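Local coordinates for protein LysR family transcriptional regulator (Vibrio vulnificus, PDB 5B7H) that probably regulates transcription by binding DNA as a LysR-family, OxyR-type factor, of which this chain is the regulatory domain, at residues L149-A157 / A169-L180. The protein carries 1 engineered substitution. Residues are numbered along the deposited sequence; the frame is centred on the assembly and turned at random. Where two conformers were deposited one is given.
Sequences LHTLVQMVA and AIDHGLLDNQNL
Over one face of the Gln-178 amide lie Val-153 CG1, 3.5 Å from Gln-178 NE2, and Ala-157 CB, nearer the OE1 end. Gln-154 CG sits beyond OE1, near the amide edge and slightly to the other side of its plane, while Gln-154 sends its own NE2 to Ala-27 O of the second subunit. At the NE2 end, two bonds fix the rotation of the amide. Gln-178 NE2 donates to Leu-174 O at 3.0 Å, and this acceptor lies only 2° out of the amide plane. NE2 also donates to a water that in turn donates to His-150 O, tying the loop to the helix where no direct hydrogen bond links them. Leu-174 CD1 approaches the other flat group, the His-150 ring, obliquely, 3.4 Å from His-150 CD2, and the two side chains cross at about a right angle; the ring also meets that of His-150 of the second subunit, with planes near 10° apart.

Helix 167-171 ends in a Schellman motif: Leu-174 N reaches Ala-169 O at 3.1 Å, Gly-173 N bonds to Ile-170 O, and Gly-173, with positive phi, is C-prime. Overlapping type I and type II beta turns then lead into strand 180-198 of the LysR substrate-binding domain, which belongs to the periplasmic binding protein clan.

Leu-174, whose chi1 of -176° sets CG opposite the backbone N, puts CD2 3.8 Å from Val-153 CG2 and against Leu-149 CG. The other Val-153 branch, CG1, contacts Leu-180 CD1 at 3.6 Å. Leu-180 CD2 lies 3.7 Å from Ala-157 CA, and a second water donates to both Ala-157 O and Gln-178 O.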
ATOM      1  N   LEU A 149      -0.292  -6.558   0.068  1.00  9.54           N
ATOM      2  CA  LEU A 149       0.319  -7.115  -1.119  1.00  8.77           C
ATOM      3  C   LEU A 149       1.828  -6.805  -1.162  1.00  7.71           C
ATOM      4  O   LEU A 149       2.601  -7.656  -1.631  1.00  9.89           O
ATOM      5  CB  LEU A 149      -0.401  -6.518  -2.334  1.00 13.62           C
ATOM      6  CG  LEU A 149       0.014  -7.064  -3.721  1.00 14.46           C
ATOM      7  CD1 LEU A 149      -0.162  -8.546  -3.816  1.00 14.74           C
ATOM      8  CD2 LEU A 149      -0.779  -6.372  -4.860  1.00 17.31           C
ATOM      9  N   HIS A 150       2.268  -5.618  -0.697  1.00  7.37           N
ATOM     10  CA  HIS A 150       3.707  -5.326  -0.745  1.00  8.40           C
ATOM     11  C   HIS A 150       4.486  -6.281   0.127  1.00  9.13           C
ATOM     12  O   HIS A 150       5.568  -6.751  -0.265  1.00  8.69           O
ATOM     13  CB  HIS A 150       3.959  -3.915  -0.234  1.00 13.19           C
ATOM     14  CG  HIS A 150       3.195  -2.899  -0.991  1.00 22.80           C
ATOM     15  ND1 HIS A 150       1.897  -2.553  -0.659  1.00 29.81           N
ATOM     16  CD2 HIS A 150       3.513  -2.203  -2.107  1.00 25.46           C
ATOM     17  CE1 HIS A 150       1.458  -1.661  -1.536  1.00 36.46           C
ATOM     18  NE2 HIS A 150       2.416  -1.436  -2.426  1.00 29.69           N
ATOM     19  N   THR A 151       3.974  -6.565   1.323  1.00  7.55           N
ATOM     20  CA  THR A 151       4.749  -7.439   2.219  1.00  7.06           C
ATOM     21  C   THR A 151       4.667  -8.898   1.778  1.00  8.25           C
ATOM     22  O   THR A 151       5.627  -9.662   1.965  1.00  7.96           O
ATOM     23  CB  THR A 151       4.372  -7.252   3.691  1.00  8.45           C
ATOM     24  OG1 THR A 151       2.968  -7.494   3.870  1.00  9.03           O
ATOM     25  CG2 THR A 151       4.761  -5.866   4.211  1.00 11.17           C
ATOM     26  N   LEU A 152       3.564  -9.281   1.138  1.00  7.10           N
ATOM     27  CA  LEU A 152       3.491 -10.596   0.519  1.00  8.49           C
ATOM     28  C   LEU A 152       4.587 -10.767  -0.528  1.00  7.00           C
ATOM     29  O   LEU A 152       5.321 -11.783  -0.543  1.00  9.43           O
ATOM     30  CB  LEU A 152       2.111 -10.751  -0.116  1.00 10.05           C
ATOM     31  CG  LEU A 152       1.811 -12.013  -0.920  1.00  9.37           C
ATOM     32  CD1 LEU A 152       2.019 -13.242  -0.074  1.00 13.27           C
ATOM     33  CD2 LEU A 152       0.353 -11.892  -1.440  1.00 12.31           C
ATOM     34  N   VAL A 153       4.710  -9.793  -1.431  1.00  7.20           N
ATOM     35  CA  VAL A 153       5.715  -9.887  -2.480  1.00  8.99           C
ATOM     36  C   VAL A 153       7.120  -9.860  -1.889  1.00  9.00           C
ATOM     37  O   VAL A 153       8.028 -10.570  -2.371  1.00  8.96           O
ATOM     38  CB  VAL A 153       5.486  -8.729  -3.460  1.00 10.81           C
ATOM     39  CG1 VAL A 153       6.740  -8.565  -4.369  1.00 14.34           C
ATOM     40  CG2 VAL A 153       4.190  -9.020  -4.264  1.00 12.78           C
ATOM     41  N   GLN A 154       7.329  -9.082  -0.816  1.00  7.98           N
ATOM     42  CA  GLN A 154       8.643  -9.066  -0.175  1.00  6.44           C
ATOM     43  C   GLN A 154       8.997 -10.431   0.414  1.00  8.48           C
ATOM     44  O   GLN A 154      10.157 -10.845   0.347  1.00  8.82           O
ATOM     45  CB  GLN A 154       8.711  -7.997   0.913  1.00  8.65           C
ATOM     46  CG  GLN A 154       8.700  -6.568   0.326  1.00  7.20           C
ATOM     47  CD  GLN A 154       8.113  -5.523   1.259  1.00  8.29           C
ATOM     48  OE1 GLN A 154       7.620  -5.847   2.359  1.00  8.95           O
ATOM     49  NE2 GLN A 154       8.083  -4.291   0.788  1.00  8.25           N
ATOM     50  N   MET A 155       8.037 -11.145   0.999  1.00  8.20           N
ATOM     51  CA  MET A 155       8.344 -12.500   1.482  1.00  7.94           C
ATOM     52  C   MET A 155       8.717 -13.432   0.333  1.00  7.33           C
ATOM     53  O   MET A 155       9.641 -14.249   0.462  1.00  9.23           O
ATOM     54  CB  MET A 155       7.192 -13.103   2.281  1.00  8.96           C
ATOM     55  CG  MET A 155       7.016 -12.418   3.627  1.00  8.17           C
ATOM     56  SD  MET A 155       5.805 -13.202   4.691  1.00 10.28           S
ATOM     57  CE  MET A 155       4.265 -12.710   3.914  1.00 11.71           C
ATOM     58  N   VAL A 156       8.034 -13.306  -0.812  1.00  8.00           N
ATOM     59  CA  VAL A 156       8.424 -14.100  -1.977  1.00 10.14           C
ATOM     60  C   VAL A 156       9.821 -13.695  -2.415  1.00 10.11           C
ATOM     61  O   VAL A 156      10.654 -14.549  -2.757  1.00  9.75           O
ATOM     62  CB  VAL A 156       7.368 -13.929  -3.089  1.00 10.58           C
ATOM     63  CG1 VAL A 156       7.861 -14.586  -4.407  1.00 10.51           C
ATOM     64  CG2 VAL A 156       6.039 -14.581  -2.655  1.00 12.55           C
ATOM     65  N   ALA A 157      10.098 -12.376  -2.434  1.00  8.36           N
ATOM     66  CA  ALA A 157      11.445 -11.903  -2.794  1.00  7.80           C
ATOM     67  C   ALA A 157      12.527 -12.406  -1.849  1.00  8.74           C
ATOM     68  O   ALA A 157      13.691 -12.530  -2.234  1.00 10.54           O
ATOM     69  CB  ALA A 157      11.493 -10.387  -2.914  1.00  8.33           C
ATOM     70  N   ALA A 169      -0.628  -4.740 -10.821  1.00  8.20           N
ATOM     71  CA  ALA A 169       0.495  -4.447  -9.924  1.00  8.28           C
ATOM     72  C   ALA A 169       1.825  -4.565 -10.655  1.00  9.24           C
ATOM     73  O   ALA A 169       2.733  -3.722 -10.454  1.00 10.42           O
ATOM     74  CB  ALA A 169       0.437  -5.371  -8.701  1.00  9.86           C
ATOM     75  N   ILE A 170       1.968  -5.613 -11.475  1.00  8.56           N
ATOM     76  CA  ILE A 170       3.183  -5.774 -12.266  1.00 10.51           C
ATOM     77  C   ILE A 170       3.371  -4.588 -13.191  1.00 10.66           C
ATOM     78  O   ILE A 170       4.488  -4.034 -13.308  1.00 10.61           O
ATOM     79  CB  ILE A 170       3.115  -7.083 -13.065  1.00 10.52           C
ATOM     80  CG1 ILE A 170       2.995  -8.257 -12.099  1.00 14.54           C
ATOM     81  CG2 ILE A 170       4.367  -7.213 -13.894  1.00 11.91           C
ATOM     82  CD1 ILE A 170       2.765  -9.583 -12.833  1.00 18.24           C
ATOM     83  N   ASP A 171       2.279  -4.169 -13.848  1.00 10.64           N
ATOM     84  CA  ASP A 171       2.382  -3.072 -14.820  1.00 11.89           C
ATOM     85  C   ASP A 171       2.738  -1.738 -14.164  1.00 14.56           C
ATOM     86  O   ASP A 171       3.246  -0.842 -14.855  1.00 16.57           O
ATOM     87  CB  ASP A 171       1.044  -2.934 -15.524  1.00 12.42           C
ATOM     88  CG  ASP A 171       0.754  -4.112 -16.468  1.00 21.61           C
ATOM     89  OD1 ASP A 171      -0.402  -4.233 -16.951  1.00 21.60           O
ATOM     90  OD2 ASP A 171       1.661  -4.935 -16.744  1.00 19.00           O
ATOM     91  N   HIS A 172       2.560  -1.628 -12.853  1.00 11.36           N
ATOM     92  CA  HIS A 172       2.852  -0.444 -12.050  1.00 10.87           C
ATOM     93  C   HIS A 172       4.125  -0.568 -11.236  1.00 12.67           C
ATOM     94  O   HIS A 172       4.366   0.240 -10.319  1.00 17.14           O
ATOM     95  CB  HIS A 172       1.626  -0.091 -11.201  1.00 11.96           C
ATOM     96  CG  HIS A 172       0.630   0.726 -11.959  1.00 14.25           C
ATOM     97  ND1 HIS A 172       0.718   2.102 -12.046  1.00 15.03           N
ATOM     98  CD2 HIS A 172      -0.433   0.362 -12.720  1.00 14.17           C
ATOM     99  CE1 HIS A 172      -0.249   2.549 -12.833  1.00 16.59           C
ATOM    100  NE2 HIS A 172      -0.970   1.521 -13.242  1.00 14.48           N
ATOM    101  N   GLY A 173       4.952  -1.539 -11.561  1.00 10.33           N
ATOM    102  CA  GLY A 173       6.295  -1.612 -11.017  1.00 10.08           C
ATOM    103  C   GLY A 173       6.455  -2.280  -9.661  1.00 10.16           C
ATOM    104  O   GLY A 173       7.498  -2.095  -9.027  1.00 11.41           O
ATOM    105  N   LEU A 174       5.444  -3.003  -9.172  1.00  9.40           N
ATOM    106  CA  LEU A 174       5.529  -3.556  -7.820  1.00  9.84           C
ATOM    107  C   LEU A 174       6.758  -4.456  -7.688  1.00  8.38           C
ATOM    108  O   LEU A 174       7.345  -4.547  -6.576  1.00 10.69           O
ATOM    109  CB  LEU A 174       4.243  -4.345  -7.509  1.00  9.72           C
ATOM    110  CG  LEU A 174       4.191  -4.894  -6.065  1.00 12.76           C
ATOM    111  CD1 LEU A 174       4.064  -3.757  -5.053  1.00 14.23           C
ATOM    112  CD2 LEU A 174       2.986  -5.836  -5.990  1.00 15.20           C
ATOM    113  N   LEU A 175       7.149  -5.136  -8.786  1.00  8.46           N
ATOM    114  CA  LEU A 175       8.261  -6.076  -8.675  1.00  8.16           C
ATOM    115  C   LEU A 175       9.618  -5.435  -8.910  1.00 10.13           C
ATOM    116  O   LEU A 175      10.643  -6.121  -8.759  1.00 10.99           O
ATOM    117  CB  LEU A 175       8.095  -7.239  -9.659  1.00 10.13           C
ATOM    118  CG  LEU A 175       6.675  -7.813  -9.722  1.00 12.78           C
ATOM    119  CD1 LEU A 175       6.686  -8.989 -10.677  1.00 12.91           C
ATOM    120  CD2 LEU A 175       6.135  -8.232  -8.389  1.00 11.04           C
ATOM    121  N   ASP A 176       9.670  -4.155  -9.215  1.00  8.95           N
ATOM    122  CA  ASP A 176      10.958  -3.529  -9.565  1.00  9.22           C
ATOM    123  C   ASP A 176      11.993  -3.712  -8.456  1.00  9.65           C
ATOM    124  O   ASP A 176      11.723  -3.542  -7.239  1.00 10.66           O
ATOM    125  CB  ASP A 176      10.777  -2.033  -9.754  1.00 13.70           C
ATOM    126  CG  ASP A 176      10.198  -1.675 -11.111  1.00 19.35           C
ATOM    127  OD1 ASP A 176      10.125  -2.548 -12.019  1.00 17.00           O
ATOM    128  OD2 ASP A 176       9.825  -0.478 -11.260  1.00 24.33           O
ATOM    129  N   ASN A 177      13.196  -4.082  -8.885  1.00  9.87           N
ATOM    130  CA  ASN A 177      14.351  -4.185  -7.999  1.00  8.85           C
ATOM    131  C   ASN A 177      14.217  -5.280  -6.929  1.00  8.61           C
ATOM    132  O   ASN A 177      15.056  -5.344  -6.011  1.00 11.68           O
ATOM    133  CB  ASN A 177      14.743  -2.818  -7.391  1.00  9.05           C
ATOM    134  CG  ASN A 177      15.179  -1.876  -8.427  1.00 11.15           C
ATOM    135  OD1 ASN A 177      15.975  -2.254  -9.263  1.00 13.36           O
ATOM    136  ND2 ASN A 177      14.698  -0.636  -8.383  1.00 14.83           N
ATOM    137  N   GLN A 178      13.281  -6.209  -7.085  1.00  8.01           N
ATOM    138  CA  GLN A 178      13.144  -7.303  -6.117  1.00  8.55           C
ATOM    139  C   GLN A 178      13.595  -8.638  -6.655  1.00  8.86           C
ATOM    140  O   GLN A 178      13.459  -9.643  -5.961  1.00 10.66           O
ATOM    141  CB  GLN A 178      11.692  -7.397  -5.612  1.00  9.32           C
ATOM    142  CG  GLN A 178      11.250  -6.049  -5.009  1.00 10.43           C
ATOM    143  CD  GLN A 178      10.139  -6.235  -4.006  1.00 15.29           C
ATOM    144  OE1 GLN A 178      10.380  -6.783  -2.944  1.00 12.82           O
ATOM    145  NE2 GLN A 178       8.913  -5.803  -4.353  1.00 10.87           N
ATOM    146  N   ASN A 179      14.137  -8.665  -7.878  0.59  9.26           N
ATOM    147  CA  ASN A 179      14.743  -9.858  -8.491  0.59 10.32           C
ATOM    148  C   ASN A 179      13.770 -11.044  -8.559  0.59 10.00           C
ATOM    149  O   ASN A 179      14.141 -12.172  -8.233  0.59 10.76           O
ATOM    150  CB  ASN A 179      16.050 -10.223  -7.769  0.59 11.17           C
ATOM    151  CG  ASN A 179      17.008 -10.947  -8.656  0.59 10.90           C
ATOM    152  OD1 ASN A 179      16.771 -11.061  -9.852  0.59 16.31           O
ATOM    153  ND2 ASN A 179      18.080 -11.466  -8.089  0.59 15.70           N
ATOM    154  N   LEU A 180      12.538 -10.797  -9.040  1.00 10.43           N
ATOM    155  CA  LEU A 180      11.479 -11.795  -9.138  1.00 10.25           C
ATOM    156  C   LEU A 180      11.290 -12.224 -10.586  1.00 12.72           C
ATOM    157  O   LEU A 180      11.719 -11.547 -11.539  1.00 17.28           O
ATOM    158  CB  LEU A 180      10.149 -11.233  -8.625  1.00 10.90           C
ATOM    159  CG  LEU A 180      10.272 -10.803  -7.152  1.00 11.45           C
ATOM    160  CD1 LEU A 180       9.082  -9.981  -6.759  1.00 12.21           C
ATOM    161  CD2 LEU A 180      10.388 -12.035  -6.293  1.00 15.69           C
TER
HETATM  162  O   HOH W   1       6.664  -5.455  -2.536  1.00 11.38           O
HETATM  163  O   HOH W   2      14.589 -11.920  -4.762  1.00 14.56           O